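Local coordinates for glucose-6-phosphate isomerase (PDB 3QKI), which probably catalyses the reversible conversion of glucose 6-phosphate into fructose 6-phosphate, the second step of glycolysis, in the malaria parasite Plasmodium falciparum, at residues Thr181-Glu186 / Leu386-His391; Leu379-Asn384 / Pro423-Gln428; Leu395-Asn400 / Gln417-Glu422; Ile446-Ser451 / Leu516-Leu521. All coordinates share one frame; numbering follows the deposited sequence. Where two conformers were deposited one is given.

Interaction 1 (Thr181-Glu186 / Leu386-His391)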
# COMPACT_ATOMS: atom_id res chain seq x y z
N THR A 181 1.30 4.86 -14.89
CA THR A 181 2.18 6.01 -15.10
C THR A 181 3.01 6.29 -13.83
O THR A 181 4.23 6.44 -13.95
CB THR A 181 1.38 7.24 -15.53
OG1 THR A 181 0.51 6.85 -16.59
CG2 THR A 181 2.27 8.42 -15.95
N GLU A 182 2.36 6.37 -12.65
CA GLU A 182 3.07 6.66 -11.42
C GLU A 182 4.08 5.56 -11.07
O GLU A 182 5.20 5.88 -10.62
CB GLU A 182 2.11 6.97 -10.24
CG GLU A 182 2.91 7.35 -9.00
CD GLU A 182 2.13 8.05 -7.92
OE1 GLU A 182 0.95 7.69 -7.71
OE2 GLU A 182 2.70 8.95 -7.27
N PHE A 183 3.74 4.30 -11.35
CA PHE A 183 4.67 3.19 -11.13
C PHE A 183 5.95 3.49 -11.96
O PHE A 183 7.03 3.52 -11.39
CB PHE A 183 4.03 1.82 -11.51
CG PHE A 183 4.93 0.82 -12.22
CD1 PHE A 183 6.19 0.50 -11.72
CD2 PHE A 183 4.53 0.21 -13.40
CE1 PHE A 183 7.05 -0.36 -12.42
CE2 PHE A 183 5.36 -0.70 -14.07
CZ PHE A 183 6.62 -0.97 -13.57
N VAL A 184 5.81 3.72 -13.27
CA VAL A 184 6.94 3.95 -14.18
C VAL A 184 7.70 5.23 -13.84
O VAL A 184 8.92 5.24 -13.87
CB VAL A 184 6.56 3.87 -15.68
CG1 VAL A 184 7.79 4.06 -16.59
CG2 VAL A 184 5.87 2.55 -16.01
N TYR A 185 6.97 6.30 -13.49
CA TYR A 185 7.56 7.57 -13.13
C TYR A 185 8.52 7.42 -11.92
O TYR A 185 9.70 7.76 -12.00
CB TYR A 185 6.47 8.62 -12.87
CG TYR A 185 7.08 9.93 -12.42
CD1 TYR A 185 7.84 10.71 -13.30
CD2 TYR A 185 6.98 10.34 -11.10
CE1 TYR A 185 8.47 11.86 -12.87
CE2 TYR A 185 7.62 11.49 -10.65
CZ TYR A 185 8.35 12.25 -11.55
OH TYR A 185 8.91 13.42 -11.15
N GLU A 186 8.01 6.89 -10.82
CA GLU A 186 8.81 6.67 -9.62
C GLU A 186 9.95 5.66 -9.85
O GLU A 186 11.04 5.84 -9.30
CB GLU A 186 7.91 6.25 -8.45
CG GLU A 186 7.07 7.40 -7.92
CD GLU A 186 7.85 8.55 -7.30
OE1 GLU A 186 8.94 8.31 -6.74
OE2 GLU A 186 7.38 9.70 -7.42
N LEU A 386 8.47 1.63 -5.28
CA LEU A 386 7.45 1.88 -4.25
C LEU A 386 6.01 2.01 -4.78
O LEU A 386 5.08 1.81 -4.01
CB LEU A 386 7.81 2.99 -3.22
CG LEU A 386 7.98 4.44 -3.71
CD1 LEU A 386 6.74 5.21 -3.52
CD2 LEU A 386 9.00 5.18 -2.87
N LYS A 387 5.84 2.32 -6.07
CA LYS A 387 4.50 2.45 -6.64
C LYS A 387 4.11 1.29 -7.57
O LYS A 387 3.03 1.32 -8.16
CB LYS A 387 4.32 3.82 -7.35
CG LYS A 387 4.43 5.01 -6.41
CD LYS A 387 3.26 5.11 -5.48
CE LYS A 387 3.40 6.28 -4.53
NZ LYS A 387 2.27 6.29 -3.56
N PHE A 388 4.95 0.25 -7.64
CA PHE A 388 4.68 -0.93 -8.50
C PHE A 388 3.46 -1.72 -7.99
O PHE A 388 2.54 -1.96 -8.76
CB PHE A 388 5.94 -1.81 -8.61
CG PHE A 388 5.78 -3.05 -9.46
CD1 PHE A 388 5.45 -2.95 -10.82
CD2 PHE A 388 5.99 -4.32 -8.92
CE1 PHE A 388 5.36 -4.11 -11.62
CE2 PHE A 388 5.87 -5.47 -9.72
CZ PHE A 388 5.57 -5.35 -11.06
N SER A 389 3.46 -2.10 -6.70
CA SER A 389 2.40 -2.86 -6.01
C SER A 389 1.00 -2.24 -6.21
O SER A 389 0.05 -2.98 -6.47
CB SER A 389 2.71 -2.93 -4.51
OG SER A 389 1.74 -3.62 -3.76
N ALA A 390 0.87 -0.90 -6.09
CA ALA A 390 -0.40 -0.19 -6.27
C ALA A 390 -0.92 -0.39 -7.69
O ALA A 390 -2.13 -0.57 -7.88
CB ALA A 390 -0.24 1.29 -5.96
N HIS A 391 -0.03 -0.38 -8.69
CA HIS A 391 -0.42 -0.65 -10.09
C HIS A 391 -0.82 -2.14 -10.25
O HIS A 391 -1.90 -2.41 -10.79
CB HIS A 391 0.71 -0.30 -11.09
CG HIS A 391 0.38 -0.73 -12.50
ND1 HIS A 391 -0.83 -0.36 -13.09
CD2 HIS A 391 1.06 -1.52 -13.35
CE1 HIS A 391 -0.81 -0.89 -14.30
NE2 HIS A 391 0.30 -1.61 -14.50
O HOH W 1 7.51 2.58 -8.61
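Phe-183 meets Phe-388 and His-391 where helix 179-197 passes the first turn of helix 388-400, and this aromatic cluster is the tightly packed half. Phe-388 CD1 lies over one face of the Phe-183 ring, toward its rim and 3.4 Å from Phe-183 CE1. The planes are turned 58° apart, so Phe-388 leans obliquely over Phe-183 with its CD1 side. The His-391 imidazole is nearly parallel to the Phe-183 ring but slid so far that the two barely overlap, Phe-183 CD2 lying 3.9 Å from His-391 CD2. Val-184 CG2 covers the opposite face of Phe-183, and helix 523-543 packs on the cluster through Cys-526, Leu-529 and Leu-530. The His-391 side chain lies about 5 Å from that of Gln-394, which binds fructose 6-phosphate, so the cluster sits near the active site.

The other half is looser and partly exposed. Lys-387, at the N-cap position, bends at chi2 (-70°) and lays its methylenes against Glu-182 and Glu-186, its CG 3.8 Å from Glu-182 CG. Its NZ stays 4.6 Å from Glu-182 OE1, too far for a salt bridge, while Glu-186 pairs with Lys-189 and with Arg-233 of the second subunit. A water bridges the backbones, donating to Phe-183 O and accepting from Lys-387 N. The contact therefore rests mainly on ring and methylene packing, helped by the bridging water, with charge probably adding a diffuse attraction.

Interaction 2 (Leu379-Asn384 / Pro423-Gln428)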
# COMPACT_ATOMS: atom_id res chain seq x y z
N LEU A 379 6.67 -7.86 -3.47
CA LEU A 379 7.76 -7.32 -2.65
C LEU A 379 9.04 -7.00 -3.42
O LEU A 379 9.97 -7.81 -3.44
CB LEU A 379 8.02 -8.26 -1.46
CG LEU A 379 6.80 -8.76 -0.69
CD1 LEU A 379 7.18 -9.91 0.21
CD2 LEU A 379 6.12 -7.60 0.10
N PRO A 380 9.09 -5.84 -4.09
CA PRO A 380 10.33 -5.47 -4.81
C PRO A 380 11.39 -4.98 -3.82
O PRO A 380 11.11 -4.11 -3.00
CB PRO A 380 9.87 -4.36 -5.76
CG PRO A 380 8.68 -3.74 -5.09
CD PRO A 380 8.07 -4.77 -4.19
N TYR A 381 12.61 -5.54 -3.87
CA TYR A 381 13.72 -5.10 -3.00
C TYR A 381 14.42 -3.94 -3.74
O TYR A 381 15.55 -4.05 -4.23
CB TYR A 381 14.65 -6.28 -2.65
CG TYR A 381 14.13 -7.01 -1.43
CD1 TYR A 381 12.92 -7.69 -1.46
CD2 TYR A 381 14.80 -6.91 -0.21
CE1 TYR A 381 12.39 -8.28 -0.31
CE2 TYR A 381 14.28 -7.49 0.95
CZ TYR A 381 13.06 -8.16 0.90
OH TYR A 381 12.54 -8.73 2.03
N PHE A 382 13.68 -2.82 -3.86
CA PHE A 382 14.09 -1.64 -4.62
C PHE A 382 13.10 -0.53 -4.29
O PHE A 382 11.95 -0.57 -4.74
CB PHE A 382 14.06 -1.96 -6.14
CG PHE A 382 15.09 -1.23 -6.98
CD1 PHE A 382 16.44 -1.58 -6.93
CD2 PHE A 382 14.71 -0.18 -7.82
CE1 PHE A 382 17.39 -0.91 -7.73
CE2 PHE A 382 15.66 0.49 -8.61
CZ PHE A 382 16.99 0.11 -8.58
N GLN A 383 13.54 0.44 -3.48
CA GLN A 383 12.69 1.56 -3.09
C GLN A 383 12.06 2.34 -4.28
O GLN A 383 10.95 2.83 -4.14
CB GLN A 383 13.40 2.48 -2.09
CG GLN A 383 12.50 3.55 -1.45
CD GLN A 383 11.40 3.00 -0.58
OE1 GLN A 383 11.39 1.84 -0.18
NE2 GLN A 383 10.41 3.81 -0.30
N ASN A 384 12.76 2.41 -5.45
CA ASN A 384 12.19 3.11 -6.61
C ASN A 384 10.96 2.42 -7.18
O ASN A 384 10.17 3.06 -7.85
CB ASN A 384 13.25 3.52 -7.64
CG ASN A 384 14.26 4.49 -7.04
OD1 ASN A 384 13.97 5.19 -6.08
ND2 ASN A 384 15.47 4.51 -7.55
N PRO A 423 7.89 -2.16 -0.67
CA PRO A 423 9.25 -2.56 -1.08
C PRO A 423 10.08 -3.10 0.09
O PRO A 423 9.87 -2.67 1.21
CB PRO A 423 9.89 -1.26 -1.59
CG PRO A 423 8.80 -0.31 -1.73
CD PRO A 423 7.65 -0.72 -0.88
N GLY A 424 10.94 -4.06 -0.19
CA GLY A 424 11.87 -4.57 0.81
C GLY A 424 13.00 -3.55 0.95
O GLY A 424 13.36 -2.89 -0.04
N THR A 425 13.55 -3.33 2.15
CA THR A 425 13.31 -3.99 3.43
C THR A 425 12.13 -3.42 4.22
O THR A 425 11.86 -3.92 5.31
CB THR A 425 14.60 -3.95 4.30
OG1 THR A 425 15.01 -2.58 4.45
CG2 THR A 425 15.72 -4.81 3.75
N ASN A 426 11.43 -2.37 3.71
CA ASN A 426 10.28 -1.79 4.43
C ASN A 426 9.19 -2.78 4.83
O ASN A 426 8.80 -2.82 6.00
CB ASN A 426 9.68 -0.62 3.67
CG ASN A 426 10.56 0.57 3.53
OD1 ASN A 426 11.65 0.63 4.07
ND2 ASN A 426 10.10 1.55 2.80
N GLY A 427 8.68 -3.57 3.86
CA GLY A 427 7.64 -4.56 4.13
C GLY A 427 8.12 -5.59 5.13
O GLY A 427 7.40 -6.02 6.03
N GLN A 428 9.40 -5.93 5.00
CA GLN A 428 10.12 -6.86 5.84
C GLN A 428 10.06 -6.48 7.32
O GLN A 428 9.76 -7.33 8.16
CB GLN A 428 11.55 -7.03 5.31
CG GLN A 428 12.41 -8.00 6.09
CD GLN A 428 13.79 -8.09 5.49
OE1 GLN A 428 13.97 -8.20 4.25
NE2 GLN A 428 14.79 -8.07 6.34
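The phenol ring of Tyr-381 has CA of Gly-424 centred over one face, 3.6 Å from the ring centroid and 6° off the normal, a CH-pi contact of almost ideal geometry. At the ring's edge, in its plane, sits OE1 of Gln-428. The hydroxyl of Tyr-381 donates to that oxygen at 2.7 Å (OH to OE1), in the amide's carbonyl plane and on a lone pair. Gln-428 reaches it with an extended chain (chi2 180°), crossing the tyrosine at about a right angle; Tyr-432 also bonds the hydroxyl, and Asn-471 takes up Gln-428 NE2, so both polar ends are fixed.

Tyr-381 is the centre of an inverse gamma turn that follows strand 375-380, and the loop after strand 418-420, the next strand of the same sheet, lies against it. Gly-424 N donates to Pro-380 O at 2.8 Å, and the same oxygen accepts a weak bond from Phe-382 N. A cis peptide precedes Thr-425, whose CG2 rests 4.1 Å from Tyr-381 CE2.

Two residues on from Tyr-381, Gln-383 bends at chi2 (64°) to place OE1 3.7 Å from Pro-423 CG. OE1 also comes near Asn-426 ND2 at a poor angle; its hydrogen bond is instead to Asn-225 of the second subunit, whose amide also holds Gly-424 O and Thr-425 N, stitching this loop into the dimer interface.

Interaction 3 (Leu395-Asn400 / Gln417-Glu422)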
# COMPACT_ATOMS: atom_id res chain seq x y z
N LEU A 395 -4.30 -3.87 -11.80
CA LEU A 395 -4.08 -4.75 -12.94
C LEU A 395 -4.59 -6.17 -12.65
O LEU A 395 -5.34 -6.71 -13.45
CB LEU A 395 -2.60 -4.77 -13.36
CG LEU A 395 -2.21 -5.74 -14.51
CD1 LEU A 395 -2.89 -5.36 -15.81
CD2 LEU A 395 -0.71 -5.76 -14.71
N SER A 396 -4.25 -6.72 -11.48
CA SER A 396 -4.67 -8.07 -11.09
C SER A 396 -6.12 -8.12 -10.62
O SER A 396 -6.91 -8.88 -11.17
CB SER A 396 -3.77 -8.59 -9.97
OG SER A 396 -2.42 -8.54 -10.42
N MET A 397 -6.44 -7.35 -9.57
CA MET A 397 -7.72 -7.38 -8.89
C MET A 397 -8.91 -6.93 -9.71
O MET A 397 -9.98 -7.54 -9.61
CB MET A 397 -7.65 -6.69 -7.53
CG MET A 397 -6.66 -7.38 -6.60
SD MET A 397 -6.32 -6.55 -5.06
CE MET A 397 -7.85 -6.85 -4.13
N GLU A 398 -8.75 -5.88 -10.51
CA GLU A 398 -9.85 -5.40 -11.34
C GLU A 398 -10.04 -6.30 -12.55
O GLU A 398 -11.16 -6.47 -13.02
CB GLU A 398 -9.68 -3.92 -11.67
CG GLU A 398 -10.91 -3.30 -12.31
CD GLU A 398 -10.74 -1.84 -12.65
OE1 GLU A 398 -9.96 -1.53 -13.59
OE2 GLU A 398 -11.37 -0.99 -11.98
N SER A 399 -8.97 -6.93 -13.03
CA SER A 399 -9.12 -7.82 -14.19
C SER A 399 -9.73 -9.13 -13.74
O SER A 399 -10.67 -9.59 -14.33
CB SER A 399 -7.76 -8.14 -14.84
OG SER A 399 -7.09 -7.03 -15.41
N ASN A 400 -9.16 -9.73 -12.68
CA ASN A 400 -9.51 -11.08 -12.29
C ASN A 400 -10.40 -11.29 -11.06
O ASN A 400 -10.67 -12.44 -10.72
CB ASN A 400 -8.25 -11.98 -12.32
CG ASN A 400 -7.62 -12.13 -13.69
OD1 ASN A 400 -8.16 -11.70 -14.73
ND2 ASN A 400 -6.45 -12.71 -13.73
N GLN A 417 -6.52 -13.32 -6.28
CA GLN A 417 -6.05 -13.18 -4.91
C GLN A 417 -6.09 -11.70 -4.50
O GLN A 417 -6.18 -10.81 -5.36
CB GLN A 417 -4.58 -13.65 -4.79
CG GLN A 417 -4.37 -15.14 -5.02
CD GLN A 417 -3.83 -15.39 -6.40
OE1 GLN A 417 -4.34 -14.86 -7.39
NE2 GLN A 417 -2.78 -16.21 -6.50
N VAL A 418 -5.98 -11.43 -3.20
CA VAL A 418 -5.82 -10.06 -2.70
C VAL A 418 -4.31 -9.78 -2.87
O VAL A 418 -3.48 -10.55 -2.40
CB VAL A 418 -6.23 -9.91 -1.22
CG1 VAL A 418 -5.71 -8.61 -0.65
CG2 VAL A 418 -7.74 -10.00 -1.07
N TYR A 419 -3.97 -8.71 -3.59
CA TYR A 419 -2.58 -8.31 -3.80
C TYR A 419 -2.26 -7.16 -2.87
O TYR A 419 -3.08 -6.26 -2.69
CB TYR A 419 -2.37 -7.85 -5.25
CG TYR A 419 -2.12 -8.96 -6.22
CD1 TYR A 419 -0.87 -9.14 -6.79
CD2 TYR A 419 -3.15 -9.82 -6.61
CE1 TYR A 419 -0.64 -10.15 -7.73
CE2 TYR A 419 -2.92 -10.87 -7.51
CZ TYR A 419 -1.67 -11.01 -8.08
OH TYR A 419 -1.45 -12.01 -9.01
N PHE A 420 -1.06 -7.19 -2.29
CA PHE A 420 -0.60 -6.13 -1.41
C PHE A 420 0.93 -6.17 -1.37
O PHE A 420 1.56 -7.06 -1.97
CB PHE A 420 -1.21 -6.28 0.01
CG PHE A 420 -0.57 -7.37 0.85
CD1 PHE A 420 0.34 -7.05 1.87
CD2 PHE A 420 -0.83 -8.72 0.60
CE1 PHE A 420 0.94 -8.06 2.63
CE2 PHE A 420 -0.23 -9.72 1.35
CZ PHE A 420 0.65 -9.39 2.37
N GLY A 421 1.52 -5.22 -0.68
CA GLY A 421 2.96 -5.19 -0.53
C GLY A 421 3.55 -3.82 -0.34
O GLY A 421 2.89 -2.80 -0.56
N GLU A 422 4.81 -3.83 0.08
CA GLU A 422 5.67 -2.67 0.27
C GLU A 422 7.05 -3.10 -0.17
O GLU A 422 7.38 -4.28 -0.06
CB GLU A 422 5.72 -2.26 1.76
CG GLU A 422 4.49 -1.48 2.24
CD GLU A 422 4.10 -0.22 1.49
OE1 GLU A 422 4.99 0.48 0.95
OE2 GLU A 422 2.90 0.10 1.50
O HOH W 2 -0.15 -10.33 -10.99
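Ser-396 lies over one face of the Tyr-419 ring: its CB is 3.7 Å from the ring centroid and 20° off the normal, a CH-pi contact, and its OG stands above the same face nearer the CZ end, 3.5 Å from Tyr-419 CZ. With OG set beside the backbone N, the serine hydroxyl can bond Ile-392 O one turn back along the helix. A water donates both to Ser-396 OG and to Tyr-419 OH, linking the two hydroxyls, which are themselves too far apart to bond directly.

Met-397 flanks the other end of the tyrosine. Its chain, extended as far as SD and bent at chi3 (74°), runs its CG past Gln-417 O and brings the sulfur to the strand's backbone, where Tyr-419 N points almost straight at it, 3.5 Å from N to SD and 173° at the hydrogen; the bond is weak. CE then lies on Val-418, 4.1 Å from its CA.

Here the helical segment 395-400 runs nearly antiparallel to strand 418-420, as expected of a beta-alpha-beta unit begun by strand 375-380. Helix 523-543 covers Ser-396 through Ile-537, Leu-434 of the second subunit packs on Met-397, and helix 388-400 also carries Glu-398, a fructose 6-phosphate-binding residue.

Interaction 4 (Ile446-Ser451 / Leu516-Leu521)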
# COMPACT_ATOMS: atom_id res chain seq x y z
N ILE A 446 11.30 -9.19 -6.18
CA ILE A 446 11.90 -8.59 -7.37
C ILE A 446 13.16 -7.86 -6.92
O ILE A 446 13.10 -7.07 -5.97
CB ILE A 446 10.89 -7.68 -8.12
CG1 ILE A 446 9.66 -8.50 -8.55
CG2 ILE A 446 11.56 -7.02 -9.35
CD1 ILE A 446 8.36 -7.72 -8.69
N GLY A 447 14.29 -8.21 -7.53
CA GLY A 447 15.57 -7.62 -7.16
C GLY A 447 16.42 -7.33 -8.36
O GLY A 447 16.17 -7.88 -9.45
N PHE A 448 17.43 -6.45 -8.18
CA PHE A 448 18.36 -6.03 -9.22
C PHE A 448 19.79 -6.20 -8.78
O PHE A 448 20.08 -6.15 -7.58
CB PHE A 448 18.08 -4.57 -9.63
CG PHE A 448 16.66 -4.38 -10.09
CD1 PHE A 448 15.65 -4.08 -9.17
CD2 PHE A 448 16.30 -4.58 -11.42
CE1 PHE A 448 14.32 -3.98 -9.59
CE2 PHE A 448 14.96 -4.49 -11.82
CZ PHE A 448 13.98 -4.17 -10.90
N LYS A 449 20.70 -6.39 -9.76
CA LYS A 449 22.13 -6.53 -9.48
C LYS A 449 22.77 -5.20 -9.16
O LYS A 449 23.75 -5.15 -8.41
CB LYS A 449 22.84 -7.17 -10.68
CG LYS A 449 22.61 -8.68 -10.79
CD LYS A 449 23.25 -9.25 -12.07
CE LYS A 449 24.77 -9.05 -12.08
NZ LYS A 449 25.45 -9.95 -13.04
N HIS A 450 22.19 -4.11 -9.69
CA HIS A 450 22.72 -2.76 -9.53
C HIS A 450 21.72 -1.81 -8.95
O HIS A 450 20.52 -1.90 -9.22
CB HIS A 450 23.25 -2.21 -10.88
CG HIS A 450 24.38 -3.03 -11.41
ND1 HIS A 450 24.16 -4.06 -12.32
CD2 HIS A 450 25.69 -3.02 -11.07
CE1 HIS A 450 25.35 -4.62 -12.51
NE2 HIS A 450 26.29 -4.03 -11.78
N SER A 451 22.24 -0.81 -8.22
CA SER A 451 21.46 0.27 -7.63
C SER A 451 21.32 1.45 -8.62
O SER A 451 22.13 1.58 -9.54
CB SER A 451 22.19 0.79 -6.39
OG SER A 451 21.42 1.80 -5.76
N LEU A 516 12.50 -12.89 -8.90
CA LEU A 516 12.75 -12.25 -10.20
C LEU A 516 14.00 -11.40 -10.01
O LEU A 516 13.97 -10.44 -9.21
CB LEU A 516 11.55 -11.38 -10.66
CG LEU A 516 10.28 -12.11 -11.06
CD1 LEU A 516 9.09 -11.14 -11.16
CD2 LEU A 516 10.45 -12.81 -12.41
N LEU A 517 15.11 -11.78 -10.69
CA LEU A 517 16.37 -11.05 -10.55
C LEU A 517 16.82 -10.49 -11.88
O LEU A 517 17.15 -11.26 -12.78
CB LEU A 517 17.48 -11.92 -9.87
CG LEU A 517 18.89 -11.29 -9.71
CD1 LEU A 517 18.84 -9.97 -8.91
CD2 LEU A 517 19.83 -12.27 -9.01
N PHE A 518 16.83 -9.15 -11.99
CA PHE A 518 17.23 -8.45 -13.22
C PHE A 518 18.63 -7.90 -13.06
O PHE A 518 19.09 -7.73 -11.93
CB PHE A 518 16.26 -7.27 -13.49
CG PHE A 518 14.81 -7.61 -13.79
CD1 PHE A 518 14.34 -7.64 -15.09
CD2 PHE A 518 13.91 -7.84 -12.75
CE1 PHE A 518 13.00 -7.94 -15.37
CE2 PHE A 518 12.57 -8.13 -13.02
CZ PHE A 518 12.12 -8.17 -14.33
N ASP A 519 19.31 -7.57 -14.15
CA ASP A 519 20.63 -6.97 -13.96
C ASP A 519 20.53 -5.50 -13.50
O ASP A 519 21.17 -5.09 -12.54
CB ASP A 519 21.51 -7.13 -15.22
CG ASP A 519 21.05 -6.39 -16.47
OD1 ASP A 519 19.84 -6.03 -16.54
OD2 ASP A 519 21.89 -6.16 -17.37
N GLU A 520 19.66 -4.74 -14.14
CA GLU A 520 19.52 -3.32 -13.84
C GLU A 520 18.07 -2.90 -14.11
O GLU A 520 17.42 -3.48 -14.97
CB GLU A 520 20.46 -2.59 -14.84
CG GLU A 520 20.58 -1.08 -14.70
CD GLU A 520 21.64 -0.46 -15.59
OE1 GLU A 520 21.90 -1.01 -16.68
OE2 GLU A 520 22.21 0.59 -15.19
N LEU A 521 17.59 -1.87 -13.41
CA LEU A 521 16.27 -1.31 -13.71
C LEU A 521 16.48 -0.10 -14.63
O LEU A 521 16.71 1.02 -14.17
CB LEU A 521 15.48 -0.95 -12.44
CG LEU A 521 14.04 -0.41 -12.67
CD1 LEU A 521 13.19 -1.36 -13.55
CD2 LEU A 521 13.35 -0.12 -11.36
O HOH W 3 19.14 -0.77 -11.44
O HOH W 4 21.06 0.89 -12.27
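Phe-448 and Phe-518 share one first torsion (chi1 -57° and -64°), each placing CG beside its own backbone N, sending both rings the same way from paired positions on neighbouring strands. Their planes are within 24° of parallel but slid apart, CD2 of Phe-448 meeting CB of Phe-518 at 3.4 Å. Leu-521 lays its CB over a face of the Phe-448 ring, 3.9 Å from the centroid, a CH-pi contact. Ile-446 and Leu-516 continue this surface, with Ile-446 CG1 3.8 Å from Leu-516 CD1, and Tyr-533 of helix 523-543 covers both. Leu-517, on the opposite face of the sheet, packs on Met-469 and Phe-473 of helix 464-481.

The backbones are joined by Gly-447, whose N donates to Leu-516 O and whose O accepts from Phe-518 N at 2.9 Å. Beyond it, Lys-449 N bonds Phe-518 O at 3.0 Å. Asp-519 O then gathers ND1 of His-450 at 3.2 Å together with weak bonds from Lys-449 N and His-450 N. Farther along, a water spans His-450 O and Leu-521 N. Lys-449 reaches Tyr-593 of the second subunit. Such parallel pairing, with helices on both faces, is characteristic of the alpha-beta-alpha sandwich of a sugar isomerase (SIS) domain.

Overall arrangement
Followed from the N terminus, the chain first closes a loop of about 200 residues at interaction 1, where helix 179-197, beside the five-stranded parallel sheet, meets helix 388-400, which packs against the mixed sheet. Interaction 2 opens before that loop is closed, so the two cross, and Leu-386 packs on Pro-423 between them. Interaction 3 opens and closes within interaction 2, around the neighbouring strands 375-380 and 418-420. Interaction 4 follows in series, closing a 64-residue excursion between strands 443-448 and 513-518; Phe-382 packs against Phe-448 and Leu-521 there. Interaction 1 joins helices beside the two sheets, interactions 2 to 4 hold the mixed sheet and its flanks together, and all four touch the second subunit.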